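Local coordinates for peptidase, C14 family (Geobacter sulfurreducens PCA, PDB 3BIJ) that belongs to the caspase-like C14 peptidase family and is probably a cysteine-type endopeptidase, at the interface of chains A and B. Numbering follows the deposited sequence. Chains: chain A/B, Uncharacterized protein GSU0716.

Contact 1: the interface of chains A and B. Residues chain A 219-220, 225; chain B 170-171, 173-174.
One face of the A:Phe219 ring is taken by the methyl CG2 of B:Val171, which stands 3.1 Å from the ring centroid in a CH-pi contact. The centring is supported by the spread of distances: all six ring carbons lie at nearly equal range, with CG at 3.3 Å from B:Val171 CG2. On B:Val171, a chi1 of 173° puts CG2, anti to the carbonyl carbon, over the ring. The second flat group, the guanidinium of B:Arg174, is turned 73° against the phenyl plane, which rules out a parallel stack. Its NH2 comes near the rim, 3.6 Å from A:Phe219 CD2, and its NH1 passes the CB of the same residue. From there NH1 donates a hydrogen bond to the backbone carbonyl, 2.7 Å from A:Phe219 O. This bond is far from straight: the angle at hydrogen is 119°, and the oxygen lies well out of the guanidinium plane. A bend at chi3 turns the end of the arginine toward this carbonyl. One residue of the A chain is thus held at both its ring and its backbone, by side chains one turn apart on helix 169-178 of chain B. At the start of that helix, B:Ser170 packs its CB against the CB of A:Phe219 and gives its hydroxyl to the next side chain, A:Asn220. The patch lies in an interface between two copies of one protein that is not an exact two-fold; the structure alone does not establish that it forms in solution. At its margin the selenomethionine B:Met173 brings CE toward A:Gly225 O on helix 222-231. The amide oxygen A:Asn220 OD1 receives B:Ser170 OG at 2.6 Å, in the carbonyl plane and on a lone pair.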
ATOM      1  N   PHE A 219     -10.877 -22.176  -7.727  1.00 55.00           N
ATOM      2  CA  PHE A 219     -11.268 -23.590  -7.768  1.00 55.48           C
ATOM      3  C   PHE A 219     -12.196 -24.075  -6.656  1.00 54.46           C
ATOM      4  O   PHE A 219     -12.597 -25.236  -6.633  1.00 51.68           O
ATOM      5  CB  PHE A 219     -10.026 -24.465  -7.832  1.00 64.28           C
ATOM      6  CG  PHE A 219      -9.066 -24.026  -8.885  1.00 75.22           C
ATOM      7  CD1 PHE A 219      -8.067 -23.100  -8.576  1.00 77.89           C
ATOM      8  CD2 PHE A 219      -9.215 -24.453 -10.208  1.00 66.57           C
ATOM      9  CE1 PHE A 219      -7.235 -22.596  -9.563  1.00 77.01           C
ATOM     10  CE2 PHE A 219      -8.389 -23.956 -11.206  1.00 66.88           C
ATOM     11  CZ  PHE A 219      -7.393 -23.022 -10.885  1.00 69.40           C
ATOM     12  N   ASN A 220     -12.500 -23.176  -5.729  1.00 50.23           N
ATOM     13  CA  ASN A 220     -13.438 -23.397  -4.635  1.00 52.24           C
ATOM     14  C   ASN A 220     -13.332 -22.212  -3.684  1.00 52.97           C
ATOM     15  O   ASN A 220     -12.330 -21.490  -3.685  1.00 41.75           O
ATOM     16  CB  ASN A 220     -13.241 -24.745  -3.903  1.00 54.22           C
ATOM     17  CG  ASN A 220     -11.814 -25.097  -3.682  1.00 62.18           C
ATOM     18  OD1 ASN A 220     -10.984 -24.222  -3.431  1.00 80.40           O
ATOM     19  ND2 ASN A 220     -11.506 -26.391  -3.749  1.00 53.66           N
ATOM     20  N   GLY A 225     -12.325 -24.421   0.487  1.00 37.28           N
ATOM     21  CA  GLY A 225     -10.988 -24.917   0.213  1.00 42.96           C
ATOM     22  C   GLY A 225     -10.280 -25.352   1.483  1.00 48.81           C
ATOM     23  O   GLY A 225      -9.641 -26.401   1.510  1.00 46.30           O
TER
ATOM     24  N   SER B 170      -6.027 -25.761  -3.926  1.00 48.18           N
ATOM     25  CA  SER B 170      -7.328 -26.320  -4.256  1.00 46.63           C
ATOM     26  C   SER B 170      -7.211 -27.340  -5.387  1.00 47.79           C
ATOM     27  O   SER B 170      -7.729 -28.453  -5.289  1.00 46.65           O
ATOM     28  CB  SER B 170      -8.279 -25.202  -4.636  1.00 47.57           C
ATOM     29  OG  SER B 170      -8.409 -24.333  -3.526  1.00 71.90           O
ATOM     30  N   VAL B 171      -6.512 -26.956  -6.453  1.00 43.54           N
ATOM     31  CA  VAL B 171      -6.305 -27.827  -7.598  1.00 44.26           C
ATOM     32  C   VAL B 171      -5.512 -29.066  -7.204  1.00 47.54           C
ATOM     33  O   VAL B 171      -5.783 -30.157  -7.691  1.00 52.89           O
ATOM     34  CB  VAL B 171      -5.540 -27.095  -8.717  1.00 49.33           C
ATOM     35  CG1 VAL B 171      -5.185 -28.067  -9.841  1.00 55.50           C
ATOM     36  CG2 VAL B 171      -6.387 -25.959  -9.259  1.00 40.37           C
HETATM   37  N   MSE B 173      -5.499 -30.758  -4.427  1.00 48.54           N
HETATM   38  CA  MSE B 173      -6.374 -31.721  -3.769  1.00 47.14           C
HETATM   39  C   MSE B 173      -7.408 -32.266  -4.741  1.00 49.17           C
HETATM   40  O   MSE B 173      -7.703 -33.465  -4.762  1.00 45.76           O
HETATM   41  CB  MSE B 173      -7.081 -31.063  -2.584  1.00 55.85           C
HETATM   42  CG  MSE B 173      -6.124 -30.403  -1.582  1.00 70.52           C
HETATM   43 SE   MSE B 173      -7.026 -29.526  -0.079  1.00 76.38          SE
HETATM   44  CE  MSE B 173      -7.994 -28.147  -1.096  1.00 80.67           C
ATOM     45  N   ARG B 174      -7.974 -31.371  -5.538  1.00 43.86           N
ATOM     46  CA  ARG B 174      -8.966 -31.776  -6.516  1.00 45.74           C
ATOM     47  C   ARG B 174      -8.338 -32.796  -7.481  1.00 47.59           C
ATOM     48  O   ARG B 174      -8.953 -33.816  -7.802  1.00 40.84           O
ATOM     49  CB  ARG B 174      -9.476 -30.550  -7.286  1.00 55.46           C
ATOM     50  CG  ARG B 174     -10.696 -30.846  -8.163  1.00 65.45           C
ATOM     51  CD  ARG B 174     -10.897 -29.791  -9.225  1.00 64.18           C
ATOM     52  NE  ARG B 174     -11.687 -28.655  -8.784  1.00 80.05           N
ATOM     53  CZ  ARG B 174     -11.826 -27.535  -9.496  1.00 93.08           C
ATOM     54  NH1 ARG B 174     -12.577 -26.532  -9.045  1.00 99.57           N
ATOM     55  NH2 ARG B 174     -11.198 -27.403 -10.658  1.00 91.40           N
TER

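Contact 2: the interface of chains A and B. Residues chain A 229-230, 232, 250; chain B 96-97.
A:Arg229 reaches from helix 222-231 across the loop residues B:Pro96 and B:Asp97, meeting the first with its stem and the second with its tip. Beyond CB, the methylene CG packs 3.8 Å from B:Pro96 CB, the two side chains crossing at about a right angle. CD lies alongside the proline carbonyl and the carboxylate, 3.6 Å from B:Asp97 OD2. NE runs by B:Pro96 O, and this carbonyl oxygen sits over one face of the guanidinium, offset toward its rim. Bends at chi2 and chi3 carry the end of the chain to the carboxylate: CZ comes within 3.4 Å of B:Asp97 OD2, and A:Arg229 NH2 forms a salt bridge with B:Asp97 OD2 at 2.6 Å. No N-H of this nitrogen is aimed at the oxygen, and the guanidinium and carboxylate planes are 74° apart, so the pairing is best read as charge attraction rather than a directed hydrogen bond.

A:Arg250, from the end of helix 240-250, runs head-on toward B:Asp97. Its NH2 adds a salt bridge and hydrogen bond to B:Asp97 OD2 at 2.9 Å, and donates a second bond to B:Asp97 OD1 at 3.2 Å. The planes are again steeply inclined, by 67°, which excludes a coplanar two-pronged pair; both oxygens are approached from above the carboxylate plane. Two arginines on one carboxylate would be expected to favour its anionic form. Replacing A:Arg250 with an alanine would probably remove the bonds to both B:Asp97 oxygens and leave the carboxylate, still paired with A:Arg229, freer to rotate about its CB-CG bond. B:Pro96 wedges beside these groups, its ring also lying against the backbone of A:Val230, with A:Lys232 CD at the margin. A buried proline thus packs next to a salt-bridged carboxylate, in an interface of the deposited assembly that may or may not be the biological one. B:Asp97 OD1 lies only 4° out of the guanidinium plane of A:Arg250, at its edge.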
ATOM      1  N   ARG A 229      -9.138 -28.987   3.063  1.00 41.84           N
ATOM      2  CA  ARG A 229      -7.758 -29.216   3.472  1.00 43.51           C
ATOM      3  C   ARG A 229      -7.614 -29.837   4.874  1.00 40.04           C
ATOM      4  O   ARG A 229      -6.751 -30.687   5.079  1.00 41.09           O
ATOM      5  CB  ARG A 229      -6.950 -27.914   3.357  1.00 46.82           C
ATOM      6  CG  ARG A 229      -5.535 -28.014   3.921  1.00 60.15           C
ATOM      7  CD  ARG A 229      -4.485 -27.281   3.089  1.00 53.38           C
ATOM      8  NE  ARG A 229      -3.989 -28.108   1.999  1.00 57.96           N
ATOM      9  CZ  ARG A 229      -2.770 -28.001   1.476  1.00 66.52           C
ATOM     10  NH1 ARG A 229      -2.391 -28.790   0.479  1.00 59.77           N
ATOM     11  NH2 ARG A 229      -1.920 -27.107   1.956  1.00 79.33           N
ATOM     12  N   VAL A 230      -8.443 -29.429   5.836  1.00 32.20           N
ATOM     13  CA  VAL A 230      -8.341 -30.005   7.176  1.00 31.08           C
ATOM     14  C   VAL A 230      -9.043 -31.349   7.183  1.00 30.24           C
ATOM     15  O   VAL A 230      -8.655 -32.253   7.906  1.00 30.51           O
ATOM     16  CB  VAL A 230      -8.984 -29.109   8.269  1.00 29.76           C
ATOM     17  CG1 VAL A 230      -8.394 -27.712   8.219  1.00 32.27           C
ATOM     18  CG2 VAL A 230     -10.486 -29.055   8.083  1.00 46.32           C
ATOM     19  N   LYS A 232      -8.909 -33.341   4.934  1.00 39.37           N
ATOM     20  CA  LYS A 232      -7.913 -34.201   4.297  1.00 41.47           C
ATOM     21  C   LYS A 232      -8.418 -35.555   3.802  1.00 51.27           C
ATOM     22  O   LYS A 232      -7.897 -36.609   4.189  1.00 50.08           O
ATOM     23  CB  LYS A 232      -6.712 -34.424   5.220  1.00 40.07           C
ATOM     24  CG  LYS A 232      -5.463 -34.865   4.464  1.00 34.88           C
ATOM     25  CD  LYS A 232      -4.279 -34.955   5.370  1.00 37.75           C
ATOM     26  CE  LYS A 232      -3.000 -35.186   4.581  1.00 43.97           C
ATOM     27  NZ  LYS A 232      -1.794 -35.250   5.474  1.00 51.13           N
ATOM     28  N   ARG A 250      -6.543 -21.492   9.976  1.00 40.21           N
ATOM     29  CA  ARG A 250      -5.868 -21.340   8.688  1.00 37.98           C
ATOM     30  C   ARG A 250      -6.362 -20.155   7.864  1.00 38.33           C
ATOM     31  O   ARG A 250      -5.673 -19.682   6.966  1.00 46.01           O
ATOM     32  CB  ARG A 250      -6.059 -22.620   7.879  1.00 39.07           C
ATOM     33  CG  ARG A 250      -5.673 -23.881   8.642  1.00 48.91           C
ATOM     34  CD  ARG A 250      -6.021 -25.136   7.861  1.00 41.49           C
ATOM     35  NE  ARG A 250      -5.258 -25.236   6.612  1.00 46.24           N
ATOM     36  CZ  ARG A 250      -3.966 -25.537   6.544  1.00 48.12           C
ATOM     37  NH1 ARG A 250      -3.268 -25.775   7.651  1.00 47.18           N
ATOM     38  NH2 ARG A 250      -3.378 -25.597   5.364  1.00 56.17           N
TER
ATOM     39  N   PRO B  96      -3.124 -31.653   7.722  1.00 55.87           N
ATOM     40  CA  PRO B  96      -3.687 -31.002   6.531  1.00 56.74           C
ATOM     41  C   PRO B  96      -2.612 -30.515   5.553  1.00 55.33           C
ATOM     42  O   PRO B  96      -2.827 -30.484   4.340  1.00 55.57           O
ATOM     43  CB  PRO B  96      -4.512 -29.857   7.121  1.00 52.54           C
ATOM     44  CG  PRO B  96      -3.818 -29.575   8.423  1.00 58.70           C
ATOM     45  CD  PRO B  96      -3.525 -30.944   8.947  1.00 51.02           C
ATOM     46  N   ASP B  97      -1.450 -30.150   6.088  1.00 49.96           N
ATOM     47  CA  ASP B  97      -0.350 -29.677   5.263  1.00 45.87           C
ATOM     48  C   ASP B  97       0.732 -30.730   5.041  1.00 50.22           C
ATOM     49  O   ASP B  97       1.806 -30.430   4.516  1.00 53.48           O
ATOM     50  CB  ASP B  97       0.258 -28.413   5.873  1.00 54.14           C
ATOM     51  CG  ASP B  97      -0.473 -27.156   5.442  1.00 53.14           C
ATOM     52  OD1 ASP B  97      -0.331 -26.113   6.116  1.00 56.01           O
ATOM     53  OD2 ASP B  97      -1.183 -27.218   4.413  1.00 48.65           O
TER

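Contact 1 and contact 2 are neighbouring patches of one interface, the centres of their C-alpha atoms about 12 Å apart. They share helix 222-231 of chain A, which supplies A:Gly225 to the first and A:Arg229 and A:Val230 to the second. On chain B the surfaces come from separate parts of the sequence, helix 169-178 and the loop at B:Pro96 and B:Asp97. Chain A therefore meets two chain B segments side by side, one patch mixing a ring contact with hydrogen bonds, the other combining proline packing with salt bridges. The deposited assembly has eight copies, but the structure alone does not show that this octamer forms in solution.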